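Local structure of cell wall surface anchor family protein (Streptococcus agalactiae serogroup V, 3PF2) at residues A[140-152]-A[292-305]. The protein forms, as the major pilin, the shaft of the type 1 pilus on the cell surface, this chain being its calcium-binding C-terminal fragment of Ig-like domains. Numbering follows the deposited sequence.
Sequences INEKAVLGKAIEN and QTSYNTKPTDITVD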
loop_
_atom_site.group_PDB
_atom_site.type_symbol
_atom_site.label_atom_id
_atom_site.label_comp_id
_atom_site.label_asym_id
_atom_site.label_seq_id
_atom_site.Cartn_x
_atom_site.Cartn_y
_atom_site.Cartn_z
ATOM N N ILE A 140 -0.232 -1.878 -3.637
ATOM C CA ILE A 140 0.643 -0.957 -4.339
ATOM C C ILE A 140 0.928 -1.596 -5.705
ATOM O O ILE A 140 1.162 -2.798 -5.778
ATOM C CB ILE A 140 1.985 -0.768 -3.589
ATOM C CG1 ILE A 140 1.751 -0.199 -2.176
ATOM C CG2 ILE A 140 2.942 0.136 -4.386
ATOM C CD1 ILE A 140 3.016 -0.092 -1.283
ATOM N N ASN A 141 0.902 -0.807 -6.774
ATOM C CA ASN A 141 1.158 -1.357 -8.109
ATOM C C ASN A 141 2.448 -0.839 -8.747
ATOM O O ASN A 141 3.214 -0.102 -8.118
ATOM C CB ASN A 141 -0.050 -1.128 -9.029
ATOM C CG ASN A 141 -0.329 0.333 -9.260
ATOM O OD1 ASN A 141 0.582 1.092 -9.563
ATOM N ND2 ASN A 141 -1.597 0.739 -9.130
ATOM N N GLU A 142 2.674 -1.237 -9.997
ATOM C CA GLU A 142 3.883 -0.897 -10.745
ATOM C C GLU A 142 4.065 0.595 -11.030
ATOM O O GLU A 142 5.126 1.015 -11.479
ATOM C CB GLU A 142 3.929 -1.725 -12.048
ATOM C CG GLU A 142 3.037 -1.234 -13.203
ATOM C CD GLU A 142 1.552 -1.525 -13.015
ATOM O OE1 GLU A 142 1.178 -2.337 -12.141
ATOM O OE2 GLU A 142 0.732 -0.923 -13.756
ATOM N N LYS A 143 3.038 1.400 -10.781
ATOM C CA LYS A 143 3.135 2.835 -11.020
ATOM C C LYS A 143 3.746 3.592 -9.835
ATOM O O LYS A 143 4.042 4.779 -9.935
ATOM C CB LYS A 143 1.763 3.409 -11.396
ATOM C CG LYS A 143 1.216 2.845 -12.713
ATOM C CD LYS A 143 0.008 3.661 -13.179
ATOM C CE LYS A 143 -0.520 3.186 -14.529
ATOM N NZ LYS A 143 -1.656 2.220 -14.375
ATOM N N ALA A 144 3.948 2.899 -8.718
ATOM C CA ALA A 144 4.579 3.506 -7.551
ATOM C C ALA A 144 5.986 3.991 -7.877
ATOM O O ALA A 144 6.685 3.396 -8.724
ATOM C CB ALA A 144 4.633 2.498 -6.403
ATOM N N VAL A 145 6.412 5.066 -7.218
ATOM C CA VAL A 145 7.827 5.449 -7.263
ATOM C C VAL A 145 8.493 4.738 -6.100
ATOM O O VAL A 145 8.006 4.823 -4.973
ATOM C CB VAL A 145 8.029 6.977 -7.151
ATOM C CG1 VAL A 145 9.527 7.327 -7.078
ATOM C CG2 VAL A 145 7.441 7.667 -8.351
ATOM N N LEU A 146 9.585 4.021 -6.373
ATOM C CA LEU A 146 10.237 3.243 -5.321
ATOM C C LEU A 146 10.884 4.152 -4.267
ATOM O O LEU A 146 11.657 5.051 -4.601
ATOM C CB LEU A 146 11.230 2.238 -5.919
ATOM C CG LEU A 146 10.632 1.246 -6.931
ATOM C CD1 LEU A 146 11.668 0.205 -7.314
ATOM C CD2 LEU A 146 9.367 0.537 -6.397
ATOM N N GLY A 147 10.523 3.919 -3.003
ATOM C CA GLY A 147 10.996 4.712 -1.867
ATOM C C GLY A 147 10.164 5.948 -1.589
ATOM O O GLY A 147 10.478 6.714 -0.671
ATOM N N LYS A 148 9.107 6.151 -2.377
ATOM C CA LYS A 148 8.263 7.352 -2.230
ATOM C C LYS A 148 6.995 7.073 -1.428
ATOM O O LYS A 148 6.367 6.030 -1.602
ATOM C CB LYS A 148 7.911 7.924 -3.608
ATOM C CG LYS A 148 7.304 9.320 -3.565
ATOM C CD LYS A 148 6.964 9.783 -4.976
ATOM C CE LYS A 148 6.461 11.223 -4.985
ATOM N NZ LYS A 148 7.567 12.174 -4.749
ATOM N N ALA A 149 6.615 8.006 -0.550
ATOM C CA ALA A 149 5.340 7.881 0.164
ATOM C C ALA A 149 4.162 7.961 -0.814
ATOM O O ALA A 149 4.079 8.864 -1.663
ATOM C CB ALA A 149 5.222 8.945 1.228
ATOM N N ILE A 150 3.259 6.990 -0.712
ATOM C CA ILE A 150 2.053 6.999 -1.532
ATOM C C ILE A 150 0.914 7.243 -0.558
ATOM O O ILE A 150 0.600 6.386 0.269
ATOM C CB ILE A 150 1.822 5.665 -2.286
ATOM C CG1 ILE A 150 3.056 5.255 -3.080
ATOM C CG2 ILE A 150 0.606 5.793 -3.204
ATOM C CD1 ILE A 150 3.007 3.813 -3.543
ATOM N N GLU A 151 0.341 8.442 -0.634
ATOM C CA GLU A 151 -0.654 8.879 0.323
ATOM C C GLU A 151 -2.059 8.515 -0.121
ATOM O O GLU A 151 -2.318 8.285 -1.301
ATOM C CB GLU A 151 -0.595 10.408 0.498
ATOM C CG GLU A 151 0.762 10.939 0.929
ATOM C CD GLU A 151 0.728 12.448 1.135
ATOM O OE1 GLU A 151 0.775 13.188 0.118
ATOM O OE2 GLU A 151 0.661 12.876 2.304
ATOM N N ASN A 152 -2.958 8.488 0.851
ATOM C CA ASN A 152 -4.385 8.405 0.589
ATOM C C ASN A 152 -5.171 9.279 1.544
ATOM O O ASN A 152 -4.771 9.517 2.683
ATOM C CB ASN A 152 -4.874 6.954 0.704
ATOM C CG ASN A 152 -6.313 6.799 0.274
ATOM O OD1 ASN A 152 -6.608 7.024 -0.882
ATOM N N GLN A 292 14.779 3.546 1.539
ATOM C CA GLN A 292 14.184 4.627 0.764
ATOM C C GLN A 292 15.001 4.967 -0.492
ATOM O O GLN A 292 14.437 5.345 -1.523
ATOM C CB GLN A 292 14.031 5.874 1.631
ATOM C CG GLN A 292 13.407 7.043 0.874
ATOM C CD GLN A 292 13.254 8.271 1.729
ATOM O OE1 GLN A 292 14.155 8.640 2.466
ATOM N NE2 GLN A 292 12.099 8.903 1.641
ATOM N N THR A 293 16.317 4.799 -0.407
ATOM C CA THR A 293 17.221 5.306 -1.439
ATOM C C THR A 293 18.021 4.223 -2.172
ATOM O O THR A 293 19.045 4.519 -2.801
ATOM C CB THR A 293 18.203 6.372 -0.863
ATOM O OG1 THR A 293 18.978 5.787 0.207
ATOM C CG2 THR A 293 17.436 7.580 -0.335
ATOM N N SER A 294 17.554 2.982 -2.120
ATOM C CA SER A 294 18.295 1.873 -2.743
ATOM C C SER A 294 17.953 1.677 -4.221
ATOM O O SER A 294 18.527 0.817 -4.888
ATOM C CB SER A 294 18.089 0.563 -1.940
ATOM O OG SER A 294 16.712 0.275 -1.756
ATOM N N TYR A 295 17.021 2.480 -4.745
ATOM C CA TYR A 295 16.659 2.381 -6.158
ATOM C C TYR A 295 16.742 3.769 -6.802
ATOM O O TYR A 295 17.411 3.951 -7.808
ATOM C CB TYR A 295 15.269 1.753 -6.376
ATOM C CG TYR A 295 15.045 1.403 -7.843
ATOM C CD1 TYR A 295 15.481 0.183 -8.361
ATOM C CD2 TYR A 295 14.421 2.302 -8.709
ATOM C CE1 TYR A 295 15.296 -0.137 -9.700
ATOM C CE2 TYR A 295 14.220 1.992 -10.044
ATOM C CZ TYR A 295 14.671 0.771 -10.536
ATOM O OH TYR A 295 14.485 0.450 -11.860
ATOM N N ASN A 296 16.042 4.722 -6.207
ATOM C CA ASN A 296 16.119 6.140 -6.544
ATOM C C ASN A 296 16.882 6.894 -5.480
ATOM O O ASN A 296 16.662 6.684 -4.292
ATOM C CB ASN A 296 14.698 6.712 -6.621
ATOM C CG ASN A 296 13.827 5.987 -7.634
ATOM O OD1 ASN A 296 12.695 5.575 -7.330
ATOM N ND2 ASN A 296 14.344 5.825 -8.841
ATOM N N THR A 297 17.748 7.822 -5.886
ATOM C CA THR A 297 18.518 8.583 -4.902
ATOM C C THR A 297 17.646 9.620 -4.217
ATOM O O THR A 297 17.850 9.922 -3.037
ATOM C CB THR A 297 19.734 9.298 -5.533
ATOM O OG1 THR A 297 19.271 10.212 -6.540
ATOM C CG2 THR A 297 20.701 8.276 -6.155
ATOM N N LYS A 298 16.669 10.156 -4.951
ATOM C CA LYS A 298 15.809 11.207 -4.400
ATOM C C LYS A 298 14.308 10.980 -4.698
ATOM O O LYS A 298 13.684 11.747 -5.434
ATOM C CB LYS A 298 16.305 12.582 -4.875
ATOM C CG LYS A 298 17.693 12.939 -4.341
ATOM C CD LYS A 298 18.095 14.395 -4.661
ATOM C CE LYS A 298 19.507 14.704 -4.134
ATOM N NZ LYS A 298 19.913 16.130 -4.349
ATOM N N PRO A 299 13.717 9.922 -4.104
ATOM C CA PRO A 299 12.331 9.596 -4.459
ATOM C C PRO A 299 11.315 10.670 -4.106
ATOM O O PRO A 299 10.273 10.733 -4.750
ATOM C CB PRO A 299 12.044 8.315 -3.660
ATOM C CG PRO A 299 13.053 8.311 -2.586
ATOM C CD PRO A 299 14.282 8.930 -3.170
ATOM N N THR A 300 11.609 11.501 -3.111
ATOM C CA THR A 300 10.654 12.534 -2.684
ATOM C C THR A 300 10.488 13.609 -3.747
ATOM O O THR A 300 9.497 14.337 -3.740
ATOM C CB THR A 300 11.064 13.235 -1.366
ATOM O OG1 THR A 300 12.310 13.922 -1.548
ATOM C CG2 THR A 300 11.189 12.237 -0.238
ATOM N N ASP A 301 11.458 13.699 -4.653
ATOM C CA ASP A 301 11.507 14.770 -5.655
ATOM C C ASP A 301 10.908 14.386 -7.014
ATOM O O ASP A 301 10.684 15.256 -7.862
ATOM C CB ASP A 301 12.961 15.241 -5.847
ATOM C CG ASP A 301 13.570 15.829 -4.578
ATOM O OD1 ASP A 301 12.838 16.162 -3.630
ATOM O OD2 ASP A 301 14.803 15.953 -4.526
ATOM N N ILE A 302 10.630 13.096 -7.213
ATOM C CA ILE A 302 10.316 12.571 -8.544
ATOM C C ILE A 302 8.916 11.972 -8.647
ATOM O O ILE A 302 8.343 11.538 -7.643
ATOM C CB ILE A 302 11.376 11.520 -8.991
ATOM C CG1 ILE A 302 11.310 10.269 -8.100
ATOM C CG2 ILE A 302 12.782 12.148 -8.972
ATOM C CD1 ILE A 302 12.446 9.273 -8.343
ATOM N N THR A 303 8.373 11.931 -9.863
ATOM C CA THR A 303 7.053 11.324 -10.069
ATOM C C THR A 303 7.100 10.022 -10.872
ATOM O O THR A 303 6.072 9.364 -11.081
ATOM C CB THR A 303 6.051 12.329 -10.693
ATOM O OG1 THR A 303 6.681 12.992 -11.792
ATOM C CG2 THR A 303 5.616 13.350 -9.651
ATOM N N VAL A 304 8.308 9.639 -11.287
ATOM C CA VAL A 304 8.574 8.360 -11.930
ATOM C C VAL A 304 9.996 7.959 -11.535
ATOM O O VAL A 304 10.842 8.824 -11.332
ATOM C CB VAL A 304 8.453 8.439 -13.485
ATOM C CG1 VAL A 304 9.590 9.278 -14.108
ATOM C CG2 VAL A 304 8.419 7.050 -14.089
ATOM N N ASP A 305 10.247 6.656 -11.419
ATOM C CA ASP A 305 11.586 6.165 -11.053
ATOM C C ASP A 305 12.710 6.741 -11.922
ATOM O O ASP A 305 12.560 6.857 -13.154
ATOM C CB ASP A 305 11.672 4.642 -11.166
ATOM C CG ASP A 305 10.854 3.916 -10.127
ATOM O OD1 ASP A 305 10.655 4.433 -9.012
ATOM O OD2 ASP A 305 10.431 2.792 -10.440
HETATM O O HOH W 1 7.909 4.804 -11.413
HETATM O O HOH W 2 8.147 1.292 -9.493
HETATM O O HOH W 3 14.262 4.192 -3.987
#
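The type II turn from Val-145 to Lys-148 is closed by the hydrogen bond from Lys-148 N to Val-145 O and packs against the loop 292-305, with Gly-147 CA beside Gln-292 O (3.5 Å). Leu-146 N gives a nearly straight hydrogen bond to Asp-305 OD1 (2.9 Å, 167°), on the syn lone pair of the carboxylate. The other oxygen of Asp-305 is in a salt bridge with Lys-251.

Leu-146 lays CD1 over one face of the Tyr-295 ring, 3.8 Å from its centroid, in a CH-pi contact offset toward the rim. The phenol oxygen of Tyr-295 is hydrogen-bonded to Glu-249 OE1. Val-145 spreads its two methyls: CG1 meets Ile-302 CG1 (3.6 Å), while CG2 lies on the backbone of Thr-303.

Lys-148 runs extended past Pro-299, its CG anti to the backbone N (chi1 -167°), and bends only at the last torsion. This brings NZ to two carbonyls, Pro-299 O and Ile-302 O, each at 3.1 Å. The first is met in its plane, the second from a tilt of 26°. A water accepts from Asn-296 N and lies within bonding distance of Leu-146 O and Gln-292 O, though it may not donate to both at once.

The contact joins the Cna-B-like and prealbumin-like parts of the pilin. Strand 178-190 flanks it: Leu-146 packs on Thr-181, Gly-147 has a backbone hydrogen bond with the same residue, and Arg-185 touches Tyr-295. Farther along, Asn-152 is covalently linked to Lys-11, an isopeptide bond, and strand 150-151 pairs antiparallel with strand 178-190.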